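Local coordinates for vascular protein tyrosine phosphatase 1 (PDB 3I36) that probably removes phosphate from phosphotyrosine residues of other proteins, as the catalytic domain of a receptor-type tyrosine phosphatase of the cell membrane, at residues N101-P106 with D278-R283. Sequence-based numbering, arbitrary orientation.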
ATOM      1  N   ASN A 101     -12.616  -3.506   0.850  1.00 10.90           N
ATOM      2  CA  ASN A 101     -12.101  -2.388   0.109  1.00  8.56           C
ATOM      3  C   ASN A 101     -10.602  -2.565  -0.035  1.00 11.21           C
ATOM      4  O   ASN A 101      -9.827  -2.119   0.810  1.00 10.32           O
ATOM      5  CB  ASN A 101     -12.410  -1.075   0.798  1.00  9.70           C
ATOM      6  CG  ASN A 101     -12.126   0.098  -0.101  1.00 12.83           C
ATOM      7  OD1 ASN A 101     -11.035   0.192  -0.674  1.00 13.73           O
ATOM      8  ND2 ASN A 101     -13.107   0.981  -0.265  1.00 10.90           N
ATOM      9  N   ALA A 102     -10.222  -3.264  -1.095  1.00  8.59           N
ATOM     10  CA  ALA A 102      -8.839  -3.655  -1.326  1.00  9.59           C
ATOM     11  C   ALA A 102      -8.714  -4.076  -2.771  1.00  6.74           C
ATOM     12  O   ALA A 102      -9.649  -4.635  -3.355  1.00 11.05           O
ATOM     13  CB  ALA A 102      -8.444  -4.821  -0.410  1.00  7.56           C
ATOM     14  N   ASN A 103      -7.550  -3.821  -3.353  1.00 11.22           N
ATOM     15  CA  ASN A 103      -7.279  -4.279  -4.705  1.00  7.96           C
ATOM     16  C   ASN A 103      -5.889  -4.858  -4.759  1.00  6.46           C
ATOM     17  O   ASN A 103      -4.990  -4.384  -4.066  1.00  8.07           O
ATOM     18  CB  ASN A 103      -7.318  -3.116  -5.692  1.00  8.76           C
ATOM     19  CG  ASN A 103      -8.680  -2.507  -5.794  1.00 10.41           C
ATOM     20  OD1 ASN A 103      -9.523  -2.946  -6.587  1.00 15.43           O
ATOM     21  ND2 ASN A 103      -8.910  -1.492  -4.993  1.00  6.41           N
ATOM     22  N   TYR A 104      -5.720  -5.858  -5.612  1.00  9.54           N
ATOM     23  CA  TYR A 104      -4.395  -6.352  -5.924  1.00  9.65           C
ATOM     24  C   TYR A 104      -3.707  -5.278  -6.726  1.00 14.39           C
ATOM     25  O   TYR A 104      -4.271  -4.758  -7.676  1.00 14.61           O
ATOM     26  CB  TYR A 104      -4.483  -7.606  -6.768  1.00 10.85           C
ATOM     27  CG  TYR A 104      -5.169  -8.727  -6.063  1.00 12.66           C
ATOM     28  CD1 TYR A 104      -4.510  -9.473  -5.094  1.00 17.89           C
ATOM     29  CD2 TYR A 104      -6.484  -9.050  -6.365  1.00 18.83           C
ATOM     30  CE1 TYR A 104      -5.158 -10.519  -4.439  1.00 19.70           C
ATOM     31  CE2 TYR A 104      -7.126 -10.079  -5.732  1.00 24.83           C
ATOM     32  CZ  TYR A 104      -6.462 -10.814  -4.772  1.00 24.21           C
ATOM     33  OH  TYR A 104      -7.132 -11.836  -4.142  1.00 24.70           O
ATOM     34  N   MET A 105      -2.481  -4.958  -6.349  1.00 11.75           N
ATOM     35  CA  MET A 105      -1.710  -3.978  -7.082  1.00 10.61           C
ATOM     36  C   MET A 105      -0.475  -4.687  -7.581  1.00 12.44           C
ATOM     37  O   MET A 105       0.209  -5.378  -6.815  1.00 13.31           O
ATOM     38  CB  MET A 105      -1.317  -2.816  -6.168  1.00 11.93           C
ATOM     39  CG  MET A 105      -2.440  -2.380  -5.253  1.00 12.15           C
ATOM     40  SD  MET A 105      -3.820  -1.643  -6.150  1.00 18.62           S
ATOM     41  CE  MET A 105      -2.838  -0.517  -7.145  1.00 17.97           C
ATOM     42  N   PRO A 106      -0.184  -4.527  -8.870  1.00 17.47           N
ATOM     43  CA  PRO A 106       1.040  -5.153  -9.343  1.00 17.25           C
ATOM     44  C   PRO A 106       2.252  -4.557  -8.654  1.00 15.74           C
ATOM     45  O   PRO A 106       2.321  -3.362  -8.288  1.00 11.68           O
ATOM     46  CB  PRO A 106       1.049  -4.820 -10.843  1.00 11.15           C
ATOM     47  CG  PRO A 106      -0.428  -4.575 -11.161  1.00 11.19           C
ATOM     48  CD  PRO A 106      -0.921  -3.857  -9.954  1.00 13.42           C
ATOM     49  N   ASP A 278      -0.261   2.281 -13.889  1.00 11.14           N
ATOM     50  CA  ASP A 278      -0.610   0.917 -13.539  1.00 11.48           C
ATOM     51  C   ASP A 278      -1.359   0.858 -12.200  1.00 11.53           C
ATOM     52  O   ASP A 278      -2.393   0.211 -12.083  1.00 11.51           O
ATOM     53  CB  ASP A 278       0.664   0.091 -13.452  1.00 14.98           C
ATOM     54  CG  ASP A 278       0.389  -1.377 -13.285  1.00 16.65           C
ATOM     55  OD1 ASP A 278      -0.577  -1.888 -13.889  1.00 14.02           O
ATOM     56  OD2 ASP A 278       1.169  -2.015 -12.568  1.00 13.65           O
ATOM     57  N   LEU A 279      -0.840   1.540 -11.191  1.00 12.95           N
ATOM     58  CA  LEU A 279      -1.534   1.572  -9.908  1.00 13.37           C
ATOM     59  C   LEU A 279      -2.952   2.089 -10.071  1.00 13.03           C
ATOM     60  O   LEU A 279      -3.892   1.497  -9.545  1.00 11.78           O
ATOM     61  CB  LEU A 279      -0.771   2.406  -8.885  1.00  9.22           C
ATOM     62  CG  LEU A 279       0.628   1.868  -8.564  1.00  9.78           C
ATOM     63  CD1 LEU A 279       1.256   2.757  -7.500  1.00 10.65           C
ATOM     64  CD2 LEU A 279       0.565   0.414  -8.108  1.00  9.81           C
ATOM     65  N   ARG A 280      -3.106   3.183 -10.810  1.00 10.58           N
ATOM     66  CA  ARG A 280      -4.432   3.759 -11.026  1.00 10.06           C
ATOM     67  C   ARG A 280      -5.379   2.823 -11.772  1.00 12.94           C
ATOM     68  O   ARG A 280      -6.591   2.916 -11.609  1.00 14.96           O
ATOM     69  CB  ARG A 280      -4.340   5.057 -11.811  1.00 12.71           C
ATOM     70  CG  ARG A 280      -3.662   6.181 -11.066  1.00 13.38           C
ATOM     71  CD  ARG A 280      -4.554   6.774  -9.985  1.00 12.01           C
ATOM     72  NE  ARG A 280      -3.770   7.792  -9.314  1.00 13.96           N
ATOM     73  CZ  ARG A 280      -3.604   9.022  -9.776  1.00 14.89           C
ATOM     74  NH1 ARG A 280      -4.221   9.403 -10.891  1.00 12.71           N
ATOM     75  NH2 ARG A 280      -2.818   9.873  -9.119  1.00 14.58           N
ATOM     76  N   MET A 281      -4.831   1.942 -12.595  1.00 12.22           N
ATOM     77  CA  MET A 281      -5.647   0.953 -13.284  1.00 13.63           C
ATOM     78  C   MET A 281      -6.104  -0.130 -12.321  1.00 12.44           C
ATOM     79  O   MET A 281      -6.895  -1.003 -12.689  1.00 13.20           O
ATOM     80  CB  MET A 281      -4.872   0.324 -14.445  1.00 10.15           C
ATOM     81  CG  MET A 281      -4.687   1.252 -15.622  1.00 11.36           C
ATOM     82  SD  MET A 281      -6.287   1.711 -16.294  1.00 16.31           S
ATOM     83  CE  MET A 281      -6.951   0.097 -16.713  1.00 17.17           C
ATOM     84  N   HIS A 282      -5.601  -0.093 -11.090  1.00 15.68           N
ATOM     85  CA  HIS A 282      -5.962  -1.122 -10.112  1.00 11.26           C
ATOM     86  C   HIS A 282      -6.739  -0.604  -8.916  1.00  9.89           C
ATOM     87  O   HIS A 282      -7.447  -1.351  -8.257  1.00 12.06           O
ATOM     88  CB  HIS A 282      -4.720  -1.879  -9.665  1.00 12.28           C
ATOM     89  CG  HIS A 282      -4.188  -2.777 -10.726  1.00 12.56           C
ATOM     90  ND1 HIS A 282      -3.345  -2.334 -11.721  1.00 13.38           N
ATOM     91  CD2 HIS A 282      -4.435  -4.081 -10.992  1.00 17.04           C
ATOM     92  CE1 HIS A 282      -3.069  -3.334 -12.535  1.00 16.07           C
ATOM     93  NE2 HIS A 282      -3.718  -4.404 -12.118  1.00 14.84           N
ATOM     94  N   ARG A 283      -6.603   0.678  -8.631  1.00 10.66           N
ATOM     95  CA  ARG A 283      -7.293   1.244  -7.488  1.00 10.75           C
ATOM     96  C   ARG A 283      -7.278   2.728  -7.730  1.00 14.07           C
ATOM     97  O   ARG A 283      -6.308   3.251  -8.264  1.00 10.72           O
ATOM     98  CB  ARG A 283      -6.525   0.919  -6.213  1.00 12.70           C
ATOM     99  CG  ARG A 283      -7.202   1.333  -4.913  1.00 10.20           C
ATOM    100  CD  ARG A 283      -6.514   0.608  -3.749  1.00  8.56           C
ATOM    101  NE  ARG A 283      -6.958   1.078  -2.436  1.00 11.01           N
ATOM    102  CZ  ARG A 283      -8.094   0.702  -1.851  1.00 15.12           C
ATOM    103  NH1 ARG A 283      -8.916  -0.144  -2.464  1.00 10.01           N
ATOM    104  NH2 ARG A 283      -8.400   1.171  -0.652  1.00 12.13           N
TER
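Arg283 swings CG to the far side from its backbone N (chi1 -174°) and runs extended to NE, reaching along the strand 102-105 to Asn101, whose own CG is likewise anti and turns OD1 to meet it. NH1 and NH2 both donate hydrogen bonds to that one oxygen, each 2.8 Å from OD1 of Asn101; it lies at the guanidinium edge, while the amide plane stands nearly perpendicular, 85° away. Asn101 ND2 bonds to Val79 O, which helps fix the amide's turn. Arg283 also bonds through NH2 to Ala246 O and through NE to Gly247 O. These belong to the phosphate-binding P-loop of the tyrosine phosphatase fold, which probably cradles the substrate phosphate, so the arginine ties the corner leading into the edge strand 102-105 to this loop. A leucine in its place would probably leave Asn101 OD1 and the two loop carbonyls without these donors. At the other end, Pro106 sets the CD-CG edge of its ring over one face of His282, CD lying 3.3 Å from the ring centroid in a CH-pi contact. That ring cannot easily rotate, because ND1 of His282 donates an almost straight bond to Asp278 O (2.7 Å, 176°). Between, the bent Met105 tucks CE against CD2 of Leu279 at 3.7 Å.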